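Local coordinates for protein Cow rumen GH26 endo-mannanase (Metagenome, PDB 6UEH) that probably cleaves internal beta-1,4-mannosidic linkages in mannans such as galactomannan, as a ruminal family 26 endo-mannanase with an accessory domain, at residues P200-Y210 / D218-W227. Numbering follows the deposited sequence.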
loop_
_atom_site.group_PDB
_atom_site.type_symbol
_atom_site.label_atom_id
_atom_site.label_comp_id
_atom_site.label_asym_id
_atom_site.label_seq_id
_atom_site.Cartn_x
_atom_site.Cartn_y
_atom_site.Cartn_z
ATOM N N PRO A 200 5.691 -6.797 -18.962
ATOM C CA PRO A 200 5.796 -6.655 -17.506
ATOM C C PRO A 200 6.572 -7.826 -16.914
ATOM O O PRO A 200 6.509 -8.929 -17.458
ATOM C CB PRO A 200 4.338 -6.666 -17.044
ATOM C CG PRO A 200 3.624 -7.440 -18.106
ATOM C CD PRO A 200 4.307 -7.063 -19.392
ATOM N N ALA A 201 7.296 -7.591 -15.827
ATOM C CA ALA A 201 8.073 -8.649 -15.193
ATOM C C ALA A 201 7.176 -9.545 -14.346
ATOM O O ALA A 201 7.335 -10.768 -14.330
ATOM C CB ALA A 201 9.188 -8.054 -14.343
ATOM N N ILE A 202 6.235 -8.922 -13.646
ATOM C CA ILE A 202 5.312 -9.628 -12.765
ATOM C C ILE A 202 3.964 -9.842 -13.452
ATOM O O ILE A 202 3.413 -8.923 -14.055
ATOM C CB ILE A 202 5.108 -8.849 -11.440
ATOM C CG1 ILE A 202 6.399 -8.856 -10.618
ATOM C CG2 ILE A 202 3.955 -9.429 -10.632
ATOM C CD1 ILE A 202 6.323 -8.040 -9.343
ATOM N N ARG A 203 3.442 -11.060 -13.375
ATOM C CA ARG A 203 2.112 -11.344 -13.901
ATOM C C ARG A 203 1.175 -11.723 -12.759
ATOM O O ARG A 203 1.533 -12.522 -11.893
ATOM C CB ARG A 203 2.170 -12.458 -14.951
ATOM C CG ARG A 203 0.830 -12.799 -15.595
ATOM C CD ARG A 203 1.037 -13.574 -16.894
ATOM N NE ARG A 203 -0.219 -14.008 -17.500
ATOM C CZ ARG A 203 -0.385 -14.220 -18.802
ATOM N NH1 ARG A 203 0.622 -14.021 -19.642
ATOM N NH2 ARG A 203 -1.562 -14.616 -19.270
ATOM N N GLY A 204 -0.014 -11.128 -12.751
ATOM C CA GLY A 204 -0.987 -11.380 -11.705
ATOM C C GLY A 204 -2.014 -12.416 -12.114
ATOM O O GLY A 204 -2.559 -12.363 -13.217
ATOM N N PHE A 205 -2.273 -13.364 -11.218
ATOM C CA PHE A 205 -3.224 -14.438 -11.467
ATOM C C PHE A 205 -4.294 -14.459 -10.378
ATOM O O PHE A 205 -4.289 -13.618 -9.481
ATOM C CB PHE A 205 -2.514 -15.796 -11.525
ATOM C CG PHE A 205 -1.401 -15.868 -12.541
ATOM C CD1 PHE A 205 -0.115 -15.470 -12.211
ATOM C CD2 PHE A 205 -1.638 -16.358 -13.816
ATOM C CE1 PHE A 205 0.913 -15.547 -13.140
ATOM C CE2 PHE A 205 -0.617 -16.439 -14.748
ATOM C CZ PHE A 205 0.659 -16.037 -14.408
ATOM N N ASP A 206 -5.202 -15.427 -10.457
ATOM C CA ASP A 206 -6.236 -15.598 -9.436
ATOM C C ASP A 206 -6.769 -17.027 -9.451
ATOM O O ASP A 206 -7.043 -17.579 -10.515
ATOM C CB ASP A 206 -7.385 -14.608 -9.649
ATOM C CG ASP A 206 -8.177 -14.349 -8.376
ATOM O OD1 ASP A 206 -8.853 -15.280 -7.888
ATOM O OD2 ASP A 206 -8.124 -13.209 -7.866
ATOM N N PHE A 207 -6.925 -17.615 -8.267
ATOM C CA PHE A 207 -7.327 -19.013 -8.150
ATOM C C PHE A 207 -8.799 -19.196 -7.793
ATOM O O PHE A 207 -9.192 -20.254 -7.306
ATOM C CB PHE A 207 -6.460 -19.723 -7.106
ATOM C CG PHE A 207 -5.043 -19.941 -7.546
ATOM C CD1 PHE A 207 -4.711 -21.034 -8.328
ATOM C CD2 PHE A 207 -4.045 -19.051 -7.185
ATOM C CE1 PHE A 207 -3.408 -21.236 -8.744
ATOM C CE2 PHE A 207 -2.743 -19.250 -7.596
ATOM C CZ PHE A 207 -2.424 -20.343 -8.376
ATOM N N MET A 208 -9.612 -18.178 -8.056
ATOM C CA MET A 208 -11.008 -18.180 -7.622
ATOM C C MET A 208 -11.836 -19.325 -8.212
ATOM O O MET A 208 -12.771 -19.811 -7.573
ATOM C CB MET A 208 -11.664 -16.840 -7.967
ATOM C CG MET A 208 -11.601 -16.482 -9.444
ATOM S SD MET A 208 -12.173 -14.801 -9.767
ATOM C CE MET A 208 -13.861 -14.913 -9.187
ATOM N N ASN A 209 -11.495 -19.768 -9.418
ATOM C CA ASN A 209 -12.321 -20.758 -10.106
ATOM C C ASN A 209 -12.047 -22.199 -9.682
ATOM O O ASN A 209 -12.730 -23.122 -10.122
ATOM C CB ASN A 209 -12.158 -20.614 -11.619
ATOM C CG ASN A 209 -12.833 -19.368 -12.151
ATOM O OD1 ASN A 209 -13.933 -19.018 -11.720
ATOM N ND2 ASN A 209 -12.173 -18.681 -13.080
ATOM N N TYR A 210 -11.053 -22.389 -8.823
ATOM C CA TYR A 210 -10.820 -23.694 -8.217
ATOM C C TYR A 210 -11.570 -23.774 -6.891
ATOM O O TYR A 210 -10.957 -23.928 -5.835
ATOM C CB TYR A 210 -9.328 -23.940 -7.991
ATOM C CG TYR A 210 -8.465 -23.886 -9.236
ATOM C CD1 TYR A 210 -8.252 -25.021 -10.012
ATOM C CD2 TYR A 210 -7.842 -22.705 -9.620
ATOM C CE1 TYR A 210 -7.450 -24.976 -11.145
ATOM C CE2 TYR A 210 -7.039 -22.649 -10.747
ATOM C CZ TYR A 210 -6.847 -23.785 -11.507
ATOM O OH TYR A 210 -6.048 -23.726 -12.626
ATOM N N ASP A 218 -9.616 -23.276 -15.247
ATOM C CA ASP A 218 -9.350 -22.169 -16.166
ATOM C C ASP A 218 -7.871 -22.085 -16.539
ATOM O O ASP A 218 -7.422 -21.078 -17.088
ATOM C CB ASP A 218 -9.835 -20.831 -15.579
ATOM C CG ASP A 218 -9.110 -20.429 -14.293
ATOM O OD1 ASP A 218 -8.033 -20.979 -13.978
ATOM O OD2 ASP A 218 -9.624 -19.528 -13.597
ATOM N N GLN A 219 -7.129 -23.145 -16.220
ATOM C CA GLN A 219 -5.726 -23.297 -16.616
ATOM C C GLN A 219 -4.795 -22.234 -16.029
ATOM O O GLN A 219 -3.731 -21.959 -16.589
ATOM C CB GLN A 219 -5.606 -23.294 -18.144
ATOM C CG GLN A 219 -6.199 -24.523 -18.817
ATOM C CD GLN A 219 -5.275 -25.725 -18.747
ATOM O OE1 GLN A 219 -4.104 -25.642 -19.111
ATOM N NE2 GLN A 219 -5.798 -26.848 -18.271
ATOM N N THR A 220 -5.187 -21.649 -14.901
ATOM C CA THR A 220 -4.354 -20.653 -14.228
ATOM C C THR A 220 -2.997 -21.239 -13.838
ATOM O O THR A 220 -1.960 -20.637 -14.101
ATOM C CB THR A 220 -5.046 -20.089 -12.968
ATOM O OG1 THR A 220 -6.122 -19.225 -13.355
ATOM C CG2 THR A 220 -4.058 -19.296 -12.117
ATOM N N THR A 221 -3.018 -22.419 -13.224
ATOM C CA THR A 221 -1.799 -23.073 -12.754
ATOM C C THR A 221 -0.801 -23.304 -13.886
ATOM O O THR A 221 0.396 -23.069 -13.723
ATOM C CB THR A 221 -2.122 -24.415 -12.069
ATOM O OG1 THR A 221 -3.028 -24.187 -10.983
ATOM C CG2 THR A 221 -0.851 -25.070 -11.535
ATOM N N GLU A 222 -1.297 -23.748 -15.037
ATOM C CA GLU A 222 -0.443 -23.933 -16.204
ATOM C C GLU A 222 0.164 -22.608 -16.665
ATOM O O GLU A 222 1.346 -22.546 -16.998
ATOM C CB GLU A 222 -1.223 -24.580 -17.350
ATOM C CG GLU A 222 -1.489 -26.072 -17.172
ATOM C CD GLU A 222 -2.655 -26.368 -16.240
ATOM O OE1 GLU A 222 -3.271 -25.415 -15.719
ATOM O OE2 GLU A 222 -2.960 -27.564 -16.034
ATOM N N ARG A 223 -0.637 -21.546 -16.677
ATOM C CA ARG A 223 -0.138 -20.243 -17.112
ATOM C C ARG A 223 0.877 -19.672 -16.124
ATOM O O ARG A 223 1.801 -18.967 -16.523
ATOM C CB ARG A 223 -1.291 -19.256 -17.321
ATOM C CG ARG A 223 -2.122 -19.539 -18.571
ATOM C CD ARG A 223 -3.098 -18.407 -18.883
ATOM N NE ARG A 223 -4.007 -18.148 -17.769
ATOM C CZ ARG A 223 -5.109 -18.848 -17.524
ATOM N NH1 ARG A 223 -5.443 -19.863 -18.311
ATOM N NH2 ARG A 223 -5.872 -18.541 -16.483
ATOM N N VAL A 224 0.712 -19.980 -14.841
ATOM C CA VAL A 224 1.690 -19.562 -13.839
ATOM C C VAL A 224 3.026 -20.254 -14.096
ATOM O O VAL A 224 4.083 -19.620 -14.080
ATOM C CB VAL A 224 1.218 -19.873 -12.406
ATOM C CG1 VAL A 224 2.334 -19.600 -11.407
ATOM C CG2 VAL A 224 -0.019 -19.057 -12.062
ATOM N N ILE A 225 2.965 -21.561 -14.335
ATOM C CA ILE A 225 4.151 -22.346 -14.652
ATOM C C ILE A 225 4.820 -21.826 -15.922
ATOM O O ILE A 225 6.041 -21.661 -15.970
ATOM C CB ILE A 225 3.804 -23.836 -14.821
ATOM C CG1 ILE A 225 3.333 -24.419 -13.486
ATOM C CG2 ILE A 225 4.999 -24.611 -15.358
ATOM C CD1 ILE A 225 2.875 -25.857 -13.571
ATOM N N GLU A 226 4.009 -21.554 -16.940
ATOM C CA GLU A 226 4.507 -21.029 -18.204
ATOM C C GLU A 226 5.236 -19.704 -17.992
ATOM O O GLU A 226 6.339 -19.505 -18.501
ATOM C CB GLU A 226 3.354 -20.852 -19.198
ATOM C CG GLU A 226 3.778 -20.729 -20.657
ATOM C CD GLU A 226 4.217 -19.327 -21.034
ATOM O OE1 GLU A 226 3.828 -18.367 -20.333
ATOM O OE2 GLU A 226 4.952 -19.186 -22.035
ATOM N N TRP A 227 4.617 -18.807 -17.232
ATOM C CA TRP A 227 5.180 -17.481 -16.995
ATOM C C TRP A 227 6.531 -17.563 -16.293
ATOM O O TRP A 227 7.493 -16.912 -16.699
ATOM C CB TRP A 227 4.213 -16.629 -16.169
ATOM C CG TRP A 227 4.662 -15.205 -16.006
ATOM C CD1 TRP A 227 5.197 -14.632 -14.886
ATOM C CD2 TRP A 227 4.626 -14.180 -17.004
ATOM N NE1 TRP A 227 5.493 -13.311 -15.126
ATOM C CE2 TRP A 227 5.154 -13.010 -16.420
ATOM C CE3 TRP A 227 4.201 -14.135 -18.335
ATOM C CZ2 TRP A 227 5.258 -11.809 -17.117
ATOM C CZ3 TRP A 227 4.308 -12.943 -19.027
ATOM C CH2 TRP A 227 4.833 -11.797 -18.416
HETATM O O HOH W 1 -5.583 -16.448 -13.240
HETATM O O HOH W 2 -9.064 -19.296 -10.908
HETATM O O HOH W 3 -5.151 -26.096 -13.864
#
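Strand 202-206 and helix 220-227 pack nearly antiparallel, their axes 9.1 Å apart at an angle of 161°, with R203 beside W227 and F205 beside T220. They are the first strand and the helix of a beta-alpha-beta unit in the TIM barrel, which strand 234-238 completes. R203 CB sits over the five-membered ring of W227, 3.4 Å from its centroid. With CG anti to the backbone N (chi1 -174°), the W227 indole turns its edge to the carbonyls of P200 and A201, just before the strand. There W227 NE1 donates to A201 O at 3.2 Å, from above the carbonyl plane. Replacing W227 by alanine would probably cost A201 O this donor and R203 CB the ring face it rests on. V224 CG2 stands over the centre of the F205 ring, 3.4 Å from its centroid. At the far end, N209 ND2 gives D218 OD2 a nearly straight bond of 2.7 Å. T220 N donates to D218 OD1, closing an Asx turn, and T220 OG1 donates to the same oxygen from the same face. R203, also bridged to E186, shares E175 with R223, which probably offsets their like charges. The contact is thus mainly ring and aliphatic packing, fixed by a hydrogen bond at the W227 end and by D218 at the other.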